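Arginine decarboxylase, A207R protein (Paramecium bursaria Chlorella virus 1, PDB 2NVA) probably decarboxylates arginine to agmatine with the help of pyridoxal 5'-phosphate, as a member of the ornithine/lysine/arginine decarboxylase class-II family. Local coordinates at residues 301-315 / 334-348. Residues are numbered along the deposited sequence; the frame is centred on the assembly and turned at random.
Sequences TPQLLRDVPDDEEYV and VALPELHIGDWVYFP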
loop_
_atom_site.group_PDB
_atom_site.type_symbol
_atom_site.label_atom_id
_atom_site.label_comp_id
_atom_site.label_asym_id
_atom_site.label_seq_id
_atom_site.Cartn_x
_atom_site.Cartn_y
_atom_site.Cartn_z
ATOM N N THR A 301 -9.691 -14.638 10.048
ATOM C CA THR A 301 -10.972 -15.321 9.846
ATOM C C THR A 301 -12.127 -14.357 10.191
ATOM O O THR A 301 -12.133 -13.760 11.283
ATOM C CB THR A 301 -11.075 -16.594 10.726
ATOM O OG1 THR A 301 -9.988 -17.484 10.425
ATOM C CG2 THR A 301 -12.406 -17.330 10.516
ATOM N N PRO A 302 -13.095 -14.198 9.271
ATOM C CA PRO A 302 -14.231 -13.321 9.540
ATOM C C PRO A 302 -15.296 -13.974 10.422
ATOM O O PRO A 302 -15.370 -15.211 10.522
ATOM C CB PRO A 302 -14.801 -13.072 8.155
ATOM C CG PRO A 302 -14.530 -14.347 7.416
ATOM C CD PRO A 302 -13.172 -14.791 7.918
ATOM N N GLN A 303 -16.116 -13.119 11.034
ATOM C CA GLN A 303 -17.323 -13.521 11.754
ATOM C C GLN A 303 -18.525 -13.237 10.856
ATOM O O GLN A 303 -18.674 -12.119 10.366
ATOM C CB GLN A 303 -17.443 -12.693 13.034
ATOM C CG GLN A 303 -16.323 -12.969 14.030
ATOM C CD GLN A 303 -16.529 -14.277 14.745
ATOM O OE1 GLN A 303 -17.611 -14.541 15.274
ATOM N NE2 GLN A 303 -15.495 -15.107 14.782
ATOM N N LEU A 304 -19.381 -14.236 10.649
ATOM C CA LEU A 304 -20.617 -14.025 9.884
ATOM C C LEU A 304 -21.631 -13.239 10.706
ATOM O O LEU A 304 -21.803 -13.496 11.905
ATOM C CB LEU A 304 -21.239 -15.370 9.518
ATOM C CG LEU A 304 -20.854 -16.030 8.206
ATOM C CD1 LEU A 304 -19.428 -16.592 8.263
ATOM C CD2 LEU A 304 -21.887 -17.136 7.927
ATOM N N LEU A 305 -22.290 -12.275 10.075
ATOM C CA LEU A 305 -23.351 -11.530 10.752
ATOM C C LEU A 305 -24.698 -12.253 10.684
ATOM O O LEU A 305 -25.519 -12.111 11.584
ATOM C CB LEU A 305 -23.435 -10.089 10.237
ATOM C CG LEU A 305 -22.240 -9.289 10.794
ATOM C CD1 LEU A 305 -21.882 -8.119 9.892
ATOM C CD2 LEU A 305 -22.463 -8.840 12.235
ATOM N N ARG A 306 -24.913 -13.020 9.610
ATOM C CA ARG A 306 -26.088 -13.892 9.488
ATOM C C ARG A 306 -25.959 -15.104 10.418
ATOM O O ARG A 306 -24.933 -15.799 10.423
ATOM C CB ARG A 306 -26.240 -14.349 8.036
ATOM C CG ARG A 306 -27.311 -15.391 7.815
ATOM C CD ARG A 306 -27.577 -15.631 6.332
ATOM N NE ARG A 306 -26.353 -15.822 5.546
ATOM C CZ ARG A 306 -25.714 -16.983 5.400
ATOM N NH1 ARG A 306 -26.179 -18.073 6.005
ATOM N NH2 ARG A 306 -24.611 -17.063 4.647
ATOM N N ASP A 307 -26.989 -15.333 11.235
ATOM C CA ASP A 307 -27.015 -16.487 12.147
ATOM C C ASP A 307 -27.171 -17.799 11.364
ATOM O O ASP A 307 -28.008 -17.904 10.452
ATOM C CB ASP A 307 -28.163 -16.345 13.157
ATOM C CG ASP A 307 -28.079 -17.356 14.292
ATOM O OD1 ASP A 307 -27.025 -18.009 14.456
ATOM O OD2 ASP A 307 -29.067 -17.497 15.043
ATOM N N VAL A 308 -26.347 -18.788 11.707
ATOM C CA VAL A 308 -26.466 -20.119 11.124
ATOM C C VAL A 308 -26.672 -21.129 12.247
ATOM O O VAL A 308 -26.203 -20.892 13.365
ATOM C CB VAL A 308 -25.226 -20.506 10.266
ATOM C CG1 VAL A 308 -25.072 -19.544 9.078
ATOM C CG2 VAL A 308 -23.954 -20.549 11.107
ATOM N N PRO A 309 -27.381 -22.243 11.963
ATOM C CA PRO A 309 -27.510 -23.292 12.980
ATOM C C PRO A 309 -26.168 -23.897 13.366
ATOM O O PRO A 309 -25.196 -23.808 12.606
ATOM C CB PRO A 309 -28.411 -24.343 12.328
ATOM C CG PRO A 309 -28.466 -24.014 10.869
ATOM C CD PRO A 309 -28.137 -22.550 10.736
ATOM N N ASP A 310 -26.132 -24.483 14.561
ATOM C CA ASP A 310 -24.940 -25.124 15.122
ATOM C C ASP A 310 -24.375 -26.196 14.204
ATOM O O ASP A 310 -23.167 -26.448 14.197
ATOM C CB ASP A 310 -25.294 -25.792 16.460
ATOM C CG ASP A 310 -25.308 -24.819 17.628
ATOM O OD1 ASP A 310 -24.743 -23.702 17.512
ATOM O OD2 ASP A 310 -25.880 -25.180 18.690
ATOM N N ASP A 311 -25.247 -26.841 13.446
ATOM C CA ASP A 311 -24.823 -27.957 12.610
ATOM C C ASP A 311 -24.549 -27.546 11.161
ATOM O O ASP A 311 -24.408 -28.424 10.293
ATOM C CB ASP A 311 -25.857 -29.082 12.667
ATOM C CG ASP A 311 -27.181 -28.723 11.998
ATOM O OD1 ASP A 311 -27.370 -27.588 11.497
ATOM O OD2 ASP A 311 -28.063 -29.594 11.959
ATOM N N GLU A 312 -24.540 -26.236 10.898
ATOM C CA GLU A 312 -24.282 -25.696 9.545
ATOM C C GLU A 312 -22.999 -26.329 8.976
ATOM O O GLU A 312 -22.001 -26.479 9.685
ATOM C CB GLU A 312 -24.172 -24.157 9.605
ATOM C CG GLU A 312 -23.828 -23.428 8.276
ATOM C CD GLU A 312 -25.040 -23.245 7.360
ATOM O OE1 GLU A 312 -26.202 -23.312 7.848
ATOM O OE2 GLU A 312 -24.820 -23.029 6.148
ATOM N N GLU A 313 -23.048 -26.719 7.707
ATOM C CA GLU A 313 -21.893 -27.353 7.057
ATOM C C GLU A 313 -20.868 -26.263 6.708
ATOM O O GLU A 313 -21.238 -25.259 6.111
ATOM C CB GLU A 313 -22.361 -28.057 5.776
ATOM C CG GLU A 313 -21.230 -28.648 4.916
ATOM C CD GLU A 313 -21.639 -28.900 3.472
ATOM O OE1 GLU A 313 -22.769 -28.542 3.064
ATOM O OE2 GLU A 313 -20.826 -29.477 2.718
ATOM N N TYR A 314 -19.600 -26.448 7.079
ATOM C CA TYR A 314 -18.555 -25.502 6.651
ATOM C C TYR A 314 -17.983 -25.985 5.331
ATOM O O TYR A 314 -17.874 -27.192 5.114
ATOM C CB TYR A 314 -17.437 -25.394 7.691
ATOM C CG TYR A 314 -17.721 -24.472 8.863
ATOM C CD1 TYR A 314 -18.992 -24.395 9.434
ATOM C CD2 TYR A 314 -16.709 -23.683 9.408
ATOM C CE1 TYR A 314 -19.251 -23.554 10.539
ATOM C CE2 TYR A 314 -16.949 -22.836 10.500
ATOM C CZ TYR A 314 -18.219 -22.771 11.054
ATOM O OH TYR A 314 -18.427 -21.932 12.137
ATOM N N VAL A 315 -17.625 -25.046 4.461
ATOM C CA VAL A 315 -17.107 -25.387 3.136
ATOM C C VAL A 315 -15.756 -24.698 2.926
ATOM O O VAL A 315 -15.472 -23.685 3.569
ATOM C CB VAL A 315 -18.113 -25.025 2.014
ATOM C CG1 VAL A 315 -19.388 -25.886 2.131
ATOM C CG2 VAL A 315 -18.452 -23.519 2.025
ATOM N N VAL A 334 -9.970 -20.886 4.068
ATOM C CA VAL A 334 -10.607 -20.895 5.382
ATOM C C VAL A 334 -11.940 -21.648 5.305
ATOM O O VAL A 334 -12.688 -21.499 4.343
ATOM C CB VAL A 334 -10.784 -19.440 5.941
ATOM C CG1 VAL A 334 -11.623 -18.575 4.979
ATOM C CG2 VAL A 334 -11.382 -19.454 7.378
ATOM N N ALA A 335 -12.225 -22.462 6.318
ATOM C CA ALA A 335 -13.498 -23.176 6.373
ATOM C C ALA A 335 -14.568 -22.242 6.954
ATOM O O ALA A 335 -14.379 -21.659 8.032
ATOM C CB ALA A 335 -13.356 -24.423 7.228
ATOM N N LEU A 336 -15.683 -22.094 6.235
ATOM C CA LEU A 336 -16.763 -21.197 6.658
ATOM C C LEU A 336 -18.107 -21.779 6.222
ATOM O O LEU A 336 -18.141 -22.548 5.270
ATOM C CB LEU A 336 -16.580 -19.805 6.015
ATOM C CG LEU A 336 -15.439 -18.879 6.471
ATOM C CD1 LEU A 336 -15.381 -17.632 5.577
ATOM C CD2 LEU A 336 -15.589 -18.487 7.940
ATOM N N PRO A 337 -19.211 -21.387 6.891
ATOM C CA PRO A 337 -20.522 -21.649 6.335
ATOM C C PRO A 337 -20.576 -21.024 4.933
ATOM O O PRO A 337 -19.890 -20.023 4.684
ATOM C CB PRO A 337 -21.462 -20.899 7.289
ATOM C CG PRO A 337 -20.723 -20.851 8.591
ATOM C CD PRO A 337 -19.288 -20.655 8.177
ATOM N N GLU A 338 -21.358 -21.603 4.036
ATOM C CA GLU A 338 -21.521 -21.014 2.717
ATOM C C GLU A 338 -22.010 -19.563 2.822
ATOM O O GLU A 338 -22.927 -19.262 3.596
ATOM C CB GLU A 338 -22.489 -21.825 1.846
ATOM C CG GLU A 338 -22.536 -21.297 0.418
ATOM C CD GLU A 338 -23.363 -22.150 -0.519
ATOM O OE1 GLU A 338 -23.865 -23.231 -0.103
ATOM O OE2 GLU A 338 -23.506 -21.742 -1.691
ATOM N N LEU A 339 -21.388 -18.670 2.054
ATOM C CA LEU A 339 -21.795 -17.264 2.045
ATOM C C LEU A 339 -22.522 -16.945 0.731
ATOM O O LEU A 339 -22.408 -17.700 -0.242
ATOM C CB LEU A 339 -20.570 -16.357 2.187
ATOM C CG LEU A 339 -19.626 -16.590 3.365
ATOM C CD1 LEU A 339 -18.371 -15.731 3.224
ATOM C CD2 LEU A 339 -20.327 -16.281 4.660
ATOM N N HIS A 340 -23.246 -15.830 0.712
ATOM C CA HIS A 340 -23.995 -15.399 -0.461
ATOM C C HIS A 340 -23.738 -13.934 -0.752
ATOM O O HIS A 340 -23.452 -13.158 0.166
ATOM C CB HIS A 340 -25.484 -15.653 -0.240
ATOM C CG HIS A 340 -25.791 -17.098 -0.016
ATOM N ND1 HIS A 340 -25.989 -17.630 1.236
ATOM C CD2 HIS A 340 -25.824 -18.137 -0.878
ATOM C CE1 HIS A 340 -26.187 -18.931 1.130
ATOM N NE2 HIS A 340 -26.100 -19.261 -0.144
ATOM N N ILE A 341 -23.821 -13.554 -2.031
ATOM C CA ILE A 341 -23.671 -12.147 -2.383
ATOM C C ILE A 341 -24.651 -11.319 -1.545
ATOM O O ILE A 341 -25.837 -11.630 -1.503
ATOM C CB ILE A 341 -23.841 -11.905 -3.901
ATOM C CG1 ILE A 341 -22.686 -12.584 -4.656
ATOM C CG2 ILE A 341 -23.908 -10.420 -4.210
ATOM C CD1 ILE A 341 -22.831 -12.585 -6.188
ATOM N N GLY A 342 -24.137 -10.289 -0.868
ATOM C CA GLY A 342 -24.959 -9.487 0.053
ATOM C C GLY A 342 -24.747 -9.764 1.539
ATOM O O GLY A 342 -25.081 -8.916 2.368
ATOM N N ASP A 343 -24.189 -10.931 1.877
ATOM C CA ASP A 343 -23.818 -11.251 3.270
ATOM C C ASP A 343 -22.769 -10.271 3.768
ATOM O O ASP A 343 -21.844 -9.916 3.029
ATOM C CB ASP A 343 -23.202 -12.651 3.382
ATOM C CG ASP A 343 -24.237 -13.743 3.625
ATOM O OD1 ASP A 343 -25.202 -13.486 4.383
ATOM O OD2 ASP A 343 -24.064 -14.865 3.104
ATOM N N TRP A 344 -22.899 -9.857 5.022
ATOM C CA TRP A 344 -21.854 -9.063 5.649
ATOM C C TRP A 344 -21.091 -9.938 6.619
ATOM O O TRP A 344 -21.663 -10.841 7.264
ATOM C CB TRP A 344 -22.467 -7.872 6.405
ATOM C CG TRP A 344 -22.963 -6.758 5.517
ATOM C CD1 TRP A 344 -24.209 -6.633 4.953
ATOM C CD2 TRP A 344 -22.230 -5.600 5.126
ATOM N NE1 TRP A 344 -24.289 -5.466 4.222
ATOM C CE2 TRP A 344 -23.079 -4.819 4.305
ATOM C CE3 TRP A 344 -20.923 -5.150 5.376
ATOM C CZ2 TRP A 344 -22.661 -3.601 3.742
ATOM C CZ3 TRP A 344 -20.515 -3.942 4.816
ATOM C CH2 TRP A 344 -21.377 -3.187 4.007
ATOM N N VAL A 345 -19.801 -9.665 6.733
ATOM C CA VAL A 345 -18.977 -10.286 7.761
ATOM C C VAL A 345 -18.207 -9.179 8.463
ATOM O O VAL A 345 -18.136 -8.063 7.949
ATOM C CB VAL A 345 -17.982 -11.339 7.175
ATOM C CG1 VAL A 345 -18.741 -12.407 6.361
ATOM C CG2 VAL A 345 -16.918 -10.676 6.294
ATOM N N TYR A 346 -17.629 -9.477 9.624
ATOM C CA TYR A 346 -16.651 -8.551 10.167
ATOM C C TYR A 346 -15.396 -9.264 10.639
ATOM O O TYR A 346 -15.428 -10.431 11.011
ATOM C CB TYR A 346 -17.257 -7.658 11.261
ATOM C CG TYR A 346 -17.501 -8.348 12.581
ATOM C CD1 TYR A 346 -16.502 -8.401 13.566
ATOM C CD2 TYR A 346 -18.738 -8.925 12.863
ATOM C CE1 TYR A 346 -16.720 -9.034 14.775
ATOM C CE2 TYR A 346 -18.965 -9.549 14.088
ATOM C CZ TYR A 346 -17.951 -9.608 15.026
ATOM O OH TYR A 346 -18.182 -10.234 16.232
ATOM N N PHE A 347 -14.288 -8.526 10.619
ATOM C CA PHE A 347 -13.007 -9.020 11.094
ATOM C C PHE A 347 -12.695 -8.370 12.433
ATOM O O PHE A 347 -12.582 -7.132 12.516
ATOM C CB PHE A 347 -11.912 -8.701 10.072
ATOM C CG PHE A 347 -12.027 -9.505 8.809
ATOM C CD1 PHE A 347 -11.314 -10.691 8.664
ATOM C CD2 PHE A 347 -12.875 -9.092 7.774
ATOM C CE1 PHE A 347 -11.416 -11.451 7.497
ATOM C CE2 PHE A 347 -12.988 -9.845 6.597
ATOM C CZ PHE A 347 -12.255 -11.039 6.468
ATOM N N PRO A 348 -12.594 -9.197 13.490
ATOM C CA PRO A 348 -12.324 -8.674 14.831
ATOM C C PRO A 348 -10.926 -8.063 14.937
ATOM O O PRO A 348 -10.053 -8.436 14.171
ATOM C CB PRO A 348 -12.412 -9.922 15.732
ATOM C CG PRO A 348 -13.132 -10.964 14.915
ATOM C CD PRO A 348 -12.766 -10.668 13.480
HETATM O O HOH W 1 -19.612 -12.788 15.936
HETATM O O HOH W 2 -24.677 -20.437 5.350
HETATM O O HOH W 3 -23.169 -13.136 7.129
HETATM O O HOH W 4 -22.987 -24.077 4.427
#
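Two antiparallel strand pairings, with a salt bridge between R306 and D343 lying between them, hold 301-315 to 334-348 in the beta-sheet domain that accompanies the TIM barrel of this fold, away from the cofactor site. Q303 pairs with Y346 through two backbone bonds, and L305 N adds a third to W344 O; V315 and L336 exchange another two, within the hairpin 314-320/331-337.

Between the pairings R306 reaches across. With CG anti to the backbone N (chi1 173°) and a bend at chi3, its guanidinium lies side-on to D343: NE meets OD1 at 2.9 Å and NH2 meets OD2 at 2.7 Å, both on the syn side, though NH2 lies 34° out of the carboxylate plane. NH2 also donates to the carbonyl O of E338, 3.0 Å away. D343 OD2 also accepts the backbone N-H of H340, on its anti side and from the opposite face, so the carboxylate bridges the ends of its own type II turn.

The proline rings present C-H groups to aromatic faces: P337 CD sits 3.7 Å from the centroid of the Y314 ring, while P302 CB lies over one face of F347, offset toward the rim. L304 packs against L339, its CG 3.6 Å from L339 CD2. D343 probably stays ionised beside R306, and this paired charge, with NH1 linked through water 2 to E312, fixes the loop after 303-304 against the turn.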